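Local structure of breast cancer anti-estrogen resistance protein 1 (Mus musculus, 5W93) at residues P5-L10 against Q69-D74; Q17-L22 against Q126-L131; T23-A28 against I53-K58. The protein acts as a docking protein that coordinates tyrosine kinase signalling in cell adhesion and migration, seen here as its C-terminal domain with a bound paxillin LD1 peptide. The protein carries 2 engineered substitutions. All coordinates share one frame; numbering follows the deposited sequence.

Interaction 1: P5-L10 against Q69-D74; sequences PSDRQL and QAKAAD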
loop_
_atom_site.group_PDB
_atom_site.type_symbol
_atom_site.label_atom_id
_atom_site.label_comp_id
_atom_site.label_asym_id
_atom_site.label_seq_id
_atom_site.Cartn_x
_atom_site.Cartn_y
_atom_site.Cartn_z
ATOM N N PRO A 5 -17.455 4.816 22.465
ATOM C CA PRO A 5 -16.479 3.961 23.155
ATOM C C PRO A 5 -15.919 2.817 22.308
ATOM O O PRO A 5 -14.708 2.645 22.253
ATOM C CB PRO A 5 -17.282 3.401 24.337
ATOM C CG PRO A 5 -18.286 4.454 24.625
ATOM C CD PRO A 5 -18.664 5.030 23.283
ATOM N N SER A 6 -16.781 2.036 21.669
ATOM C CA SER A 6 -16.300 0.896 20.904
ATOM C C SER A 6 -15.497 1.327 19.672
ATOM O O SER A 6 -14.489 0.691 19.337
ATOM C CB SER A 6 -17.463 -0.008 20.491
ATOM O OG SER A 6 -17.574 -1.112 21.384
ATOM N N ASP A 7 -15.931 2.397 19.007
ATOM C CA ASP A 7 -15.184 2.930 17.869
ATOM C C ASP A 7 -13.810 3.434 18.299
ATOM O O ASP A 7 -12.808 3.099 17.679
ATOM C CB ASP A 7 -15.960 4.050 17.182
ATOM C CG ASP A 7 -16.780 3.557 16.005
ATOM O OD1 ASP A 7 -16.830 2.328 15.784
ATOM O OD2 ASP A 7 -17.393 4.399 15.311
ATOM N N ARG A 8 -13.753 4.218 19.374
ATOM C CA ARG A 8 -12.476 4.775 19.822
ATOM C C ARG A 8 -11.459 3.687 20.135
ATOM O O ARG A 8 -10.284 3.790 19.769
ATOM C CB ARG A 8 -12.653 5.667 21.060
ATOM C CG ARG A 8 -11.309 6.167 21.606
ATOM C CD ARG A 8 -11.442 7.201 22.734
ATOM N NE ARG A 8 -12.420 8.231 22.405
ATOM C CZ ARG A 8 -12.217 9.206 21.526
ATOM N NH1 ARG A 8 -11.062 9.294 20.880
ATOM N NH2 ARG A 8 -13.174 10.097 21.293
ATOM N N GLN A 9 -11.910 2.646 20.822
ATOM C CA GLN A 9 -11.031 1.537 21.168
ATOM C C GLN A 9 -10.557 0.790 19.922
ATOM O O GLN A 9 -9.393 0.417 19.806
ATOM C CB GLN A 9 -11.749 0.590 22.124
ATOM C CG GLN A 9 -11.982 1.233 23.484
ATOM C CD GLN A 9 -10.667 1.678 24.085
ATOM O OE1 GLN A 9 -9.790 0.850 24.353
ATOM N NE2 GLN A 9 -10.502 2.990 24.266
ATOM N N LEU A 10 -11.478 0.574 18.996
ATOM C CA LEU A 10 -11.133 -0.085 17.752
ATOM C C LEU A 10 -10.076 0.731 16.988
ATOM O O LEU A 10 -9.092 0.189 16.476
ATOM C CB LEU A 10 -12.396 -0.270 16.921
ATOM C CG LEU A 10 -12.374 -1.237 15.754
ATOM C CD1 LEU A 10 -12.059 -2.647 16.240
ATOM C CD2 LEU A 10 -13.723 -1.176 15.053
ATOM N N GLN A 69 -16.423 -2.968 10.884
ATOM C CA GLN A 69 -16.811 -3.052 12.290
ATOM C C GLN A 69 -17.036 -1.705 12.971
ATOM O O GLN A 69 -17.507 -1.645 14.109
ATOM C CB GLN A 69 -15.744 -3.818 13.067
ATOM C CG GLN A 69 -15.578 -5.247 12.633
ATOM C CD GLN A 69 -14.498 -5.924 13.428
ATOM O OE1 GLN A 69 -13.322 -5.877 13.064
ATOM N NE2 GLN A 69 -14.882 -6.528 14.540
ATOM N N ALA A 70 -16.685 -0.623 12.291
ATOM C CA ALA A 70 -16.879 0.704 12.861
ATOM C C ALA A 70 -18.367 1.072 12.811
ATOM O O ALA A 70 -19.064 0.734 11.853
ATOM C CB ALA A 70 -16.039 1.727 12.115
ATOM N N LYS A 71 -18.846 1.744 13.852
ATOM C CA LYS A 71 -20.249 2.154 13.923
ATOM C C LYS A 71 -20.482 3.503 13.247
ATOM O O LYS A 71 -21.487 3.702 12.562
ATOM C CB LYS A 71 -20.718 2.213 15.392
ATOM C CG LYS A 71 -20.699 0.879 16.107
ATOM C CD LYS A 71 -21.379 -0.192 15.265
ATOM C CE LYS A 71 -21.314 -1.555 15.929
ATOM N NZ LYS A 71 -21.805 -2.611 15.010
ATOM N N ALA A 72 -19.547 4.429 13.429
ATOM C CA ALA A 72 -19.740 5.803 12.966
ATOM C C ALA A 72 -19.638 5.930 11.443
ATOM O O ALA A 72 -18.681 5.449 10.827
ATOM C CB ALA A 72 -18.733 6.724 13.641
ATOM N N ALA A 73 -20.629 6.584 10.845
ATOM C CA ALA A 73 -20.712 6.705 9.393
ATOM C C ALA A 73 -19.466 7.362 8.798
ATOM O O ALA A 73 -18.956 6.921 7.766
ATOM C CB ALA A 73 -21.967 7.487 8.998
ATOM N N ASP A 74 -18.978 8.407 9.449
ATOM C CA ASP A 74 -17.786 9.114 8.979
ATOM C C ASP A 74 -16.508 8.272 9.099
ATOM O O ASP A 74 -15.610 8.373 8.260
ATOM C CB ASP A 74 -17.613 10.434 9.739
ATOM C CG ASP A 74 -18.721 11.437 9.423
ATOM O OD1 ASP A 74 -19.509 11.166 8.486
ATOM O OD2 ASP A 74 -18.798 12.494 10.100
HETATM O O HOH W 1 -17.125 -0.328 16.799
#

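Interaction 2: Q17-L22 against Q126-L131; sequences QAEANL and QFRRVL. Engineered in segment 17-22: Ala18 (natural residue Cys).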
loop_
_atom_site.group_PDB
_atom_site.type_symbol
_atom_site.label_atom_id
_atom_site.label_comp_id
_atom_site.label_asym_id
_atom_site.label_seq_id
_atom_site.Cartn_x
_atom_site.Cartn_y
_atom_site.Cartn_z
ATOM N N GLN A 17 -1.583 -1.074 15.122
ATOM C CA GLN A 17 -1.254 -2.077 14.104
ATOM C C GLN A 17 -0.791 -1.430 12.802
ATOM O O GLN A 17 0.129 -1.912 12.147
ATOM C CB GLN A 17 -2.452 -2.974 13.813
ATOM C CG GLN A 17 -2.350 -4.357 14.399
ATOM C CD GLN A 17 -3.163 -5.375 13.628
ATOM O OE1 GLN A 17 -3.591 -5.128 12.489
ATOM N NE2 GLN A 17 -3.377 -6.530 14.237
ATOM N N ALA A 18 -1.457 -0.351 12.421
ATOM C CA ALA A 18 -1.062 0.394 11.226
ATOM C C ALA A 18 0.371 0.919 11.360
ATOM O O ALA A 18 1.146 0.848 10.411
ATOM C CB ALA A 18 -2.025 1.530 10.976
ATOM N N GLU A 19 0.724 1.421 12.545
ATOM C CA GLU A 19 2.050 2.005 12.768
ATOM C C GLU A 19 3.131 0.937 12.628
ATOM O O GLU A 19 4.143 1.154 11.962
ATOM C CB GLU A 19 2.122 2.697 14.145
ATOM C CG GLU A 19 1.405 4.056 14.155
ATOM C CD GLU A 19 1.266 4.679 15.544
ATOM O OE1 GLU A 19 1.575 4.002 16.547
ATOM O OE2 GLU A 19 0.838 5.853 15.631
ATOM N N ALA A 20 2.895 -0.223 13.226
ATOM C CA ALA A 20 3.774 -1.381 13.043
ATOM C C ALA A 20 3.917 -1.804 11.570
ATOM O O ALA A 20 5.030 -2.038 11.088
ATOM C CB ALA A 20 3.270 -2.539 13.855
ATOM N N ASN A 21 2.800 -1.920 10.855
ATOM C CA ASN A 21 2.863 -2.336 9.447
ATOM C C ASN A 21 3.516 -1.294 8.544
ATOM O O ASN A 21 4.083 -1.624 7.502
ATOM C CB ASN A 21 1.466 -2.649 8.914
ATOM C CG ASN A 21 0.971 -4.009 9.350
ATOM O OD1 ASN A 21 -0.095 -4.132 9.946
ATOM N ND2 ASN A 21 1.739 -5.041 9.044
ATOM N N LEU A 22 3.403 -0.034 8.942
ATOM C CA LEU A 22 3.973 1.082 8.199
ATOM C C LEU A 22 5.503 1.024 8.198
ATOM O O LEU A 22 6.147 1.504 7.266
ATOM C CB LEU A 22 3.493 2.403 8.793
ATOM C CG LEU A 22 2.930 3.463 7.850
ATOM C CD1 LEU A 22 1.674 2.968 7.164
ATOM C CD2 LEU A 22 2.649 4.758 8.595
ATOM N N GLN A 126 -0.808 9.015 4.845
ATOM C CA GLN A 126 -2.000 9.821 5.008
ATOM C C GLN A 126 -3.116 9.023 5.690
ATOM O O GLN A 126 -3.799 9.535 6.579
ATOM C CB GLN A 126 -2.449 10.329 3.645
ATOM C CG GLN A 126 -3.498 11.369 3.692
ATOM C CD GLN A 126 -3.567 12.097 2.394
ATOM O OE1 GLN A 126 -4.235 11.654 1.469
ATOM N NE2 GLN A 126 -2.849 13.211 2.299
ATOM N N PHE A 127 -3.284 7.766 5.276
ATOM C CA PHE A 127 -4.219 6.845 5.926
ATOM C C PHE A 127 -3.942 6.760 7.429
ATOM O O PHE A 127 -4.844 6.911 8.247
ATOM C CB PHE A 127 -4.119 5.454 5.293
ATOM C CG PHE A 127 -5.010 4.408 5.937
ATOM C CD1 PHE A 127 -6.300 4.720 6.357
ATOM C CD2 PHE A 127 -4.551 3.098 6.097
ATOM C CE1 PHE A 127 -7.123 3.743 6.933
ATOM C CE2 PHE A 127 -5.362 2.112 6.670
ATOM C CZ PHE A 127 -6.653 2.436 7.088
ATOM N N ARG A 128 -2.687 6.548 7.777
ATOM C CA ARG A 128 -2.302 6.435 9.184
ATOM C C ARG A 128 -2.573 7.739 9.942
ATOM O O ARG A 128 -3.074 7.719 11.064
ATOM C CB ARG A 128 -0.829 6.046 9.305
ATOM C CG ARG A 128 -0.441 5.644 10.728
ATOM C CD ARG A 128 0.842 6.303 11.192
ATOM N NE ARG A 128 0.630 7.645 11.721
ATOM C CZ ARG A 128 0.925 8.764 11.069
ATOM N NH1 ARG A 128 1.447 8.707 9.849
ATOM N NH2 ARG A 128 0.698 9.944 11.638
ATOM N N ARG A 129 -2.256 8.871 9.318
ATOM C CA ARG A 129 -2.528 10.173 9.932
ATOM C C ARG A 129 -4.020 10.339 10.245
ATOM O O ARG A 129 -4.406 10.744 11.342
ATOM C CB ARG A 129 -2.046 11.310 9.027
ATOM C CG ARG A 129 -1.769 12.614 9.790
ATOM C CD ARG A 129 -1.362 13.754 8.870
ATOM N NE ARG A 129 -2.486 14.651 8.634
ATOM C CZ ARG A 129 -3.300 14.572 7.588
ATOM N NH1 ARG A 129 -3.110 13.644 6.664
ATOM N NH2 ARG A 129 -4.304 15.428 7.465
ATOM N N VAL A 130 -4.859 10.015 9.279
ATOM C CA VAL A 130 -6.303 10.085 9.452
ATOM C C VAL A 130 -6.838 9.154 10.562
ATOM O O VAL A 130 -7.728 9.544 11.329
ATOM C CB VAL A 130 -6.995 9.766 8.109
ATOM C CG1 VAL A 130 -8.459 9.450 8.302
ATOM C CG2 VAL A 130 -6.790 10.942 7.135
ATOM N N LEU A 131 -6.313 7.933 10.655
ATOM C CA LEU A 131 -6.676 7.053 11.778
ATOM C C LEU A 131 -6.383 7.705 13.125
ATOM O O LEU A 131 -7.167 7.589 14.059
ATOM C CB LEU A 131 -5.931 5.721 11.707
ATOM C CG LEU A 131 -6.297 4.752 10.592
ATOM C CD1 LEU A 131 -5.382 3.533 10.654
ATOM C CD2 LEU A 131 -7.760 4.357 10.739
#

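Interaction 3: T23-A28 against I53-K58; sequences TTLTDA and ILSAHK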
loop_
_atom_site.group_PDB
_atom_site.type_symbol
_atom_site.label_atom_id
_atom_site.label_comp_id
_atom_site.label_asym_id
_atom_site.label_seq_id
_atom_site.Cartn_x
_atom_site.Cartn_y
_atom_site.Cartn_z
ATOM N N THR A 23 6.069 0.429 9.251
ATOM C CA THR A 23 7.511 0.174 9.343
ATOM C C THR A 23 7.997 -0.794 8.272
ATOM O O THR A 23 8.967 -0.514 7.559
ATOM C CB THR A 23 7.894 -0.406 10.714
ATOM O OG1 THR A 23 7.653 0.571 11.733
ATOM C CG2 THR A 23 9.362 -0.817 10.733
ATOM N N THR A 24 7.329 -1.940 8.188
ATOM C CA THR A 24 7.594 -2.931 7.158
ATOM C C THR A 24 7.440 -2.317 5.760
ATOM O O THR A 24 8.246 -2.587 4.857
ATOM C CB THR A 24 6.648 -4.145 7.302
ATOM O OG1 THR A 24 6.948 -4.846 8.513
ATOM C CG2 THR A 24 6.795 -5.115 6.124
ATOM N N LEU A 25 6.402 -1.503 5.578
ATOM C CA LEU A 25 6.156 -0.891 4.272
ATOM C C LEU A 25 7.261 0.081 3.908
ATOM O O LEU A 25 7.724 0.106 2.767
ATOM C CB LEU A 25 4.806 -0.175 4.247
ATOM C CG LEU A 25 4.434 0.521 2.937
ATOM C CD1 LEU A 25 4.507 -0.443 1.748
ATOM C CD2 LEU A 25 3.040 1.106 3.041
ATOM N N THR A 26 7.687 0.884 4.879
ATOM C CA THR A 26 8.745 1.853 4.645
ATOM C C THR A 26 10.040 1.158 4.249
ATOM O O THR A 26 10.728 1.612 3.338
ATOM C CB THR A 26 8.999 2.728 5.884
ATOM O OG1 THR A 26 7.764 3.313 6.302
ATOM C CG2 THR A 26 9.981 3.835 5.546
ATOM N N ASP A 27 10.362 0.056 4.925
ATOM C CA ASP A 27 11.531 -0.735 4.557
ATOM C C ASP A 27 11.384 -1.300 3.135
ATOM O O ASP A 27 12.352 -1.332 2.380
ATOM C CB ASP A 27 11.768 -1.873 5.552
ATOM C CG ASP A 27 12.232 -1.374 6.915
ATOM O OD1 ASP A 27 12.673 -0.205 7.006
ATOM O OD2 ASP A 27 12.162 -2.151 7.886
ATOM N N ALA A 28 10.183 -1.739 2.763
ATOM C CA ALA A 28 9.999 -2.344 1.431
ATOM C C ALA A 28 10.044 -1.294 0.319
ATOM O O ALA A 28 10.601 -1.533 -0.761
ATOM C CB ALA A 28 8.682 -3.131 1.368
ATOM N N ILE A 53 3.866 -4.495 -2.462
ATOM C CA ILE A 53 2.458 -4.843 -2.567
ATOM C C ILE A 53 2.004 -5.673 -1.362
ATOM O O ILE A 53 0.991 -5.389 -0.727
ATOM C CB ILE A 53 2.198 -5.631 -3.876
ATOM C CG1 ILE A 53 2.388 -4.704 -5.076
ATOM C CG2 ILE A 53 0.803 -6.233 -3.891
ATOM C CD1 ILE A 53 2.508 -5.461 -6.415
ATOM N N LEU A 54 2.764 -6.707 -1.050
ATOM C CA LEU A 54 2.428 -7.540 0.089
ATOM C C LEU A 54 2.362 -6.744 1.402
ATOM O O LEU A 54 1.428 -6.901 2.185
ATOM C CB LEU A 54 3.440 -8.677 0.164
ATOM C CG LEU A 54 4.012 -9.265 1.438
ATOM C CD1 LEU A 54 2.972 -10.125 2.142
ATOM C CD2 LEU A 54 5.192 -10.093 0.984
ATOM N N SER A 55 3.325 -5.863 1.625
ATOM C CA SER A 55 3.379 -5.125 2.884
ATOM C C SER A 55 2.293 -4.025 2.945
ATOM O O SER A 55 1.668 -3.829 3.988
ATOM C CB SER A 55 4.784 -4.542 3.093
ATOM O OG SER A 55 5.093 -3.557 2.112
ATOM N N ALA A 56 2.040 -3.329 1.837
ATOM C CA ALA A 56 0.949 -2.361 1.806
ATOM C C ALA A 56 -0.431 -3.027 1.910
ATOM O O ALA A 56 -1.374 -2.429 2.441
ATOM C CB ALA A 56 1.016 -1.509 0.536
ATOM N N HIS A 57 -0.556 -4.250 1.390
ATOM C CA HIS A 57 -1.839 -4.938 1.430
ATOM C C HIS A 57 -2.266 -5.158 2.900
ATOM O O HIS A 57 -3.449 -5.198 3.218
ATOM C CB HIS A 57 -1.773 -6.276 0.671
ATOM C CG HIS A 57 -3.108 -6.899 0.434
ATOM N ND1 HIS A 57 -3.729 -7.708 1.364
ATOM C CD2 HIS A 57 -3.953 -6.837 -0.629
ATOM C CE1 HIS A 57 -4.894 -8.110 0.890
ATOM N NE2 HIS A 57 -5.049 -7.601 -0.323
ATOM N N LYS A 58 -1.291 -5.284 3.783
ATOM C CA LYS A 58 -1.568 -5.362 5.220
ATOM C C LYS A 58 -2.387 -4.154 5.682
ATOM O O LYS A 58 -3.282 -4.288 6.515
ATOM C CB LYS A 58 -0.261 -5.458 6.023
ATOM C CG LYS A 58 0.698 -6.563 5.545
ATOM C CD LYS A 58 0.282 -7.953 6.022
ATOM C CE LYS A 58 0.925 -9.066 5.182
ATOM N NZ LYS A 58 0.347 -9.131 3.795
#

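Interaction 1: P5-L10 against Q69-D74
Asp7 carries this contact through a two-pronged grip on the turn before helix 73-102. Its OD1 accepts a hydrogen bond from Lys71 N at 2.9 Å, nearly straight at 169°. Its OD2 accepts one from Ala72 N, also 2.9 Å long but more bent, at 152°. Each oxygen uses its syn lone pair, so the carboxylate takes two successive N-H groups as a fork. Chi1 of Asp7 is -95°, off the usual staggered values, which suggests that the side chain is twisted to meet both donors. The two bonds pin the carboxylate plane. A water adds a third link, donating to Asp7 OD1 and to Gln69 O. Next to this polar grip, Asp7 OD2 sits close to Ala72 CB, at 3.2 Å. Leu10 adds an apolar touch one helical turn on. Its CG is anti to the backbone N, and CD2 reaches Gln69 CB at 3.9 Å, the two side chains crossing at about a right angle. Ala72, whose N-H is one of the two held by Asp7, is the N-cap residue of helix 73-102. The contact ties the first turns of helix 5-37 to the turn between helices 42-69 and 73-102, where Asp7 and Ala70 also pack on Val75.

Interaction 2: Q17-L22 against Q126-L131
Ala18 and Arg128 mark the nearest approach of the two backbones, with CA atoms 6.5 Å apart. The helical segments run antiparallel, their N-to-C directions 159° apart, and their axes come no closer than 10.3 Å. No hydrogen bond joins them. The wide spacing is bridged mainly by Arg128. Its CG is anti to the backbone N (chi1 -169°), and the chain then bends at chi2 and chi3. Arg128 CD lands 3.5 Å from Leu22 CD2, the two side chains crossing at about a right angle. The same methyl lies at the edge of the guanidinium, near its plane. One turn earlier on the same helix as Leu22, Glu19 reaches Arg128 with its aliphatic part, CG lying 3.8 Å from Arg128 CD. The Glu19 carboxylate is turned 34° from the guanidinium plane. Glu19 OE2 stays 4.3 Å from Arg128 NE, beyond a salt bridge, so any attraction between the charges is probably a diffuse one. On the buried side Ala18, an engineered residue, places CB 3.9 Å from Leu131 CD1. That methyl also sits over one face of the Phe127 ring, offset toward its rim. The contact pairs the first and last helices of the four-helix bundle, helix 5-37 with helix 107-135. Leu131 also packs on Leu66 of helix 42-69 and Val79 of helix 73-102. Phe127 leans on Leu86 of helix 73-102, and Leu22 on Leu59 of helix 42-69.

Interaction 3: T23-A28 against I53-K58
Leu25 CD1 packs on Ser55 with no flat group in the interface. The one ring of the two segments, the imidazole of His57, instead meets the bound peptide, its NE2 hydrogen-bonded to the peptide backbone. This is the antiparallel pairing of helices 5-37 and 42-69 in the four-helix bundle, inside the divergent helix-loop-helix region. The segment axes approach to 8.6 Å, with directions 156° apart. The closeness is consistent with the small residues Ser55, Ala56 and Ala28 at the interface. Ser55 points at the partner helix, and its CB touches Thr24 CG2 at 3.7 Å. Ala28 CB lies 3.7 Å from Ser55 OG. Leu25 leaves its helix with CG anti to the backbone N (chi1 179°). Its CD1 meets Ala56 CB at 3.8 Å. Leu25 also packs on Thr124, and Ala56 on Leu120, both of helix 107-135, so the pair looks into the bundle. Other residues of segment 53-58, Ile53, Leu54, His57 and Lys58, pack on apolar side chains of the peptide. Lys58 NZ curls back to its own helix and bonds to Leu54 O. The hydroxyl of Ser55 is buried but satisfied. Chi1 of 66° puts OG between the backbone N and the carbonyl carbon, where it hydrogen-bonds to Phe51 O, its main partner, with Val52 O sharing the hydroxyl, while Leu25 CD1 presses against that same OG at 3.2 Å.

All three interactions use helix 5-37, each with a different partner. Interaction 1 lies at one end of the bundle, its centre about 23 Å from the centre of the chain, and is partly buried. It is the polar one, built on side-chain to backbone hydrogen bonds and a water. Interactions 2 and 3 are buried helix pairings with no hydrogen bond across them. Interaction 2 spans a wider gap with a long arginine, whereas interaction 3 is closer and relies on small residues. Their two centres are about 11 Å apart, and the side chain of Asn21 packs on Lys58. Interaction 3 also has residues that contact the bound peptide.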